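Local coordinates for site-specific recombinase, resolvase family protein (Streptococcus pneumoniae, PDB 3GUV) that probably catalyses site-specific DNA recombination as a member of the resolvase family of recombinases, cutting and rejoining DNA strands, at residues V7-R12 and F78-K83. Sequence-based numbering, arbitrary orientation.
Sequences VYLYTR and FVLVFK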
loop_
_atom_site.group_PDB
_atom_site.type_symbol
_atom_site.label_atom_id
_atom_site.label_comp_id
_atom_site.label_asym_id
_atom_site.label_seq_id
_atom_site.Cartn_x
_atom_site.Cartn_y
_atom_site.Cartn_z
ATOM N N VAL A 7 9.485 -21.102 -12.185
ATOM C CA VAL A 7 9.023 -20.394 -11.015
ATOM C C VAL A 7 9.389 -21.137 -9.696
ATOM O O VAL A 7 9.648 -22.388 -9.660
ATOM C CB VAL A 7 7.464 -20.155 -11.124
ATOM C CG1 VAL A 7 7.034 -19.649 -12.555
ATOM C CG2 VAL A 7 6.689 -21.406 -10.810
ATOM N N TYR A 8 9.464 -20.341 -8.634
ATOM C CA TYR A 8 9.501 -20.817 -7.248
ATOM C C TYR A 8 8.127 -20.590 -6.645
ATOM O O TYR A 8 7.469 -19.577 -6.982
ATOM C CB TYR A 8 10.494 -19.988 -6.418
ATOM C CG TYR A 8 11.987 -20.207 -6.646
ATOM C CD1 TYR A 8 12.506 -21.457 -7.040
ATOM C CD2 TYR A 8 12.888 -19.189 -6.373
ATOM C CE1 TYR A 8 13.856 -21.633 -7.208
ATOM C CE2 TYR A 8 14.247 -19.352 -6.522
ATOM C CZ TYR A 8 14.736 -20.582 -6.941
ATOM O OH TYR A 8 16.094 -20.747 -7.092
ATOM N N LEU A 9 7.691 -21.487 -5.759
ATOM C CA LEU A 9 6.504 -21.278 -4.921
ATOM C C LEU A 9 6.950 -20.820 -3.546
ATOM O O LEU A 9 7.879 -21.392 -3.013
ATOM C CB LEU A 9 5.715 -22.576 -4.769
ATOM C CG LEU A 9 4.520 -22.751 -5.681
ATOM C CD1 LEU A 9 4.854 -22.441 -7.103
ATOM C CD2 LEU A 9 3.879 -24.153 -5.454
ATOM N N TYR A 10 6.305 -19.807 -2.972
ATOM C CA TYR A 10 6.580 -19.397 -1.584
ATOM C C TYR A 10 5.308 -19.363 -0.766
ATOM O O TYR A 10 4.344 -18.721 -1.156
ATOM C CB TYR A 10 7.208 -18.009 -1.507
ATOM C CG TYR A 10 7.451 -17.637 -0.067
ATOM C CD1 TYR A 10 8.476 -18.249 0.661
ATOM C CD2 TYR A 10 6.604 -16.717 0.607
ATOM C CE1 TYR A 10 8.691 -17.931 1.998
ATOM C CE2 TYR A 10 6.793 -16.417 1.948
ATOM C CZ TYR A 10 7.825 -17.007 2.636
ATOM O OH TYR A 10 8.012 -16.731 3.964
ATOM N N THR A 11 5.305 -20.035 0.376
ATOM C CA THR A 11 4.140 -20.032 1.260
ATOM C C THR A 11 4.589 -19.775 2.701
ATOM O O THR A 11 5.731 -20.023 3.051
ATOM C CB THR A 11 3.324 -21.376 1.181
ATOM O OG1 THR A 11 4.164 -22.486 1.509
ATOM C CG2 THR A 11 2.715 -21.600 -0.205
ATOM N N ARG A 12 3.664 -19.304 3.534
ATOM C CA ARG A 12 3.944 -19.039 4.974
ATOM C C ARG A 12 2.652 -18.904 5.772
ATOM O O ARG A 12 1.578 -18.817 5.204
ATOM C CB ARG A 12 4.809 -17.776 5.160
ATOM C CG ARG A 12 4.118 -16.494 4.573
ATOM C CD ARG A 12 4.829 -15.203 4.902
ATOM N NE ARG A 12 4.856 -15.002 6.343
ATOM C CZ ARG A 12 5.922 -15.112 7.135
ATOM N NH1 ARG A 12 5.782 -14.914 8.451
ATOM N NH2 ARG A 12 7.129 -15.425 6.656
ATOM N N PHE A 78 9.649 -16.074 -12.113
ATOM C CA PHE A 78 8.666 -15.604 -11.084
ATOM C C PHE A 78 8.790 -16.291 -9.702
ATOM O O PHE A 78 9.262 -17.454 -9.595
ATOM C CB PHE A 78 7.237 -15.804 -11.596
ATOM C CG PHE A 78 6.898 -15.032 -12.824
ATOM C CD1 PHE A 78 6.427 -13.731 -12.728
ATOM C CD2 PHE A 78 6.983 -15.619 -14.083
ATOM C CE1 PHE A 78 6.091 -12.999 -13.859
ATOM C CE2 PHE A 78 6.660 -14.897 -15.222
ATOM C CZ PHE A 78 6.184 -13.575 -15.095
ATOM N N VAL A 79 8.414 -15.557 -8.645
ATOM C CA VAL A 79 7.942 -16.167 -7.378
ATOM C C VAL A 79 6.426 -16.059 -7.325
ATOM O O VAL A 79 5.853 -14.943 -7.510
ATOM C CB VAL A 79 8.460 -15.469 -6.106
ATOM C CG1 VAL A 79 7.817 -16.082 -4.855
ATOM C CG2 VAL A 79 10.001 -15.476 -6.038
ATOM N N LEU A 80 5.771 -17.194 -7.102
ATOM C CA LEU A 80 4.354 -17.230 -6.840
ATOM C C LEU A 80 4.132 -17.249 -5.331
ATOM O O LEU A 80 4.685 -18.093 -4.633
ATOM C CB LEU A 80 3.710 -18.475 -7.460
ATOM C CG LEU A 80 3.443 -18.562 -8.973
ATOM C CD1 LEU A 80 4.621 -18.227 -9.884
ATOM C CD2 LEU A 80 2.927 -20.004 -9.237
ATOM N N VAL A 81 3.329 -16.295 -4.859
ATOM C CA VAL A 81 2.747 -16.254 -3.506
ATOM C C VAL A 81 1.213 -16.378 -3.603
ATOM O O VAL A 81 0.616 -16.220 -4.709
ATOM C CB VAL A 81 3.175 -14.985 -2.763
ATOM C CG1 VAL A 81 4.686 -14.908 -2.725
ATOM C CG2 VAL A 81 2.603 -13.718 -3.415
ATOM N N PHE A 82 0.557 -16.754 -2.489
ATOM C CA PHE A 82 -0.905 -16.851 -2.487
ATOM C C PHE A 82 -1.525 -15.443 -2.583
ATOM O O PHE A 82 -2.350 -15.165 -3.455
ATOM C CB PHE A 82 -1.417 -17.601 -1.230
ATOM C CG PHE A 82 -2.909 -17.896 -1.274
ATOM C CD1 PHE A 82 -3.415 -18.787 -2.204
ATOM C CD2 PHE A 82 -3.785 -17.254 -0.413
ATOM C CE1 PHE A 82 -4.747 -19.072 -2.268
ATOM C CE2 PHE A 82 -5.155 -17.518 -0.469
ATOM C CZ PHE A 82 -5.634 -18.442 -1.391
ATOM N N LYS A 83 -1.056 -14.553 -1.729
ATOM C CA LYS A 83 -1.387 -13.123 -1.765
ATOM C C LYS A 83 -0.293 -12.325 -1.031
ATOM O O LYS A 83 0.542 -12.918 -0.324
ATOM C CB LYS A 83 -2.761 -12.915 -1.135
ATOM C CG LYS A 83 -2.841 -13.428 0.243
ATOM C CD LYS A 83 -4.267 -13.481 0.746
ATOM C CE LYS A 83 -4.229 -14.189 2.105
ATOM N NZ LYS A 83 -5.490 -14.059 2.891
HETATM O O HOH W 1 2.058 -17.365 -0.027
#
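Leu80 lays its CD1 methyl against the branch point of Val7, 3.7 Å from CB, and its CD2 against CD1 of Leu9, joining two neighbouring parallel strands in the central sheet of a resolvase-type catalytic domain. Between the two strands the chain passes through helices 17-20 and 24-37, strand 41-48 and helix 60-70, a route that illustrates how residues far apart in sequence become partners in an alpha/beta core. Three backbone hydrogen bonds link the strands, Tyr8 N to Phe78 O, Leu80 N to Tyr8 O (2.9 Å) and Tyr10 N to Leu80 O (2.9 Å), so that Tyr8 and Leu80 each use both N and O. Leu80 has CG anti to its own carbonyl carbon (chi1 -76°), and the fork of its side chain sends one methyl to each of Val7 and Leu9 on the face it shares with them. The opposite face carries Val79, whose CG1 touches CB of Tyr10 at 3.9 Å; helix 60-70 covers this side through Met65 and Ile69. With CG anti to its backbone N (chi1 179°), Tyr10 sends its ring away from 78-83, though CG1 of Val81 still lies at the ring edge. Tyr10 OH hydrogen-bonds Asp48 OD2 and accepts from Arg12 NH2 at 3.1 Å, lying near the guanidinium plane; the Arg12-Asp48 ion pair itself is long and weak. Past Val81 the second segment leaves the sheet, and a water takes over from direct bonding: it donates to Tyr10 O and accepts from Phe82 N, 2.9 Å from each.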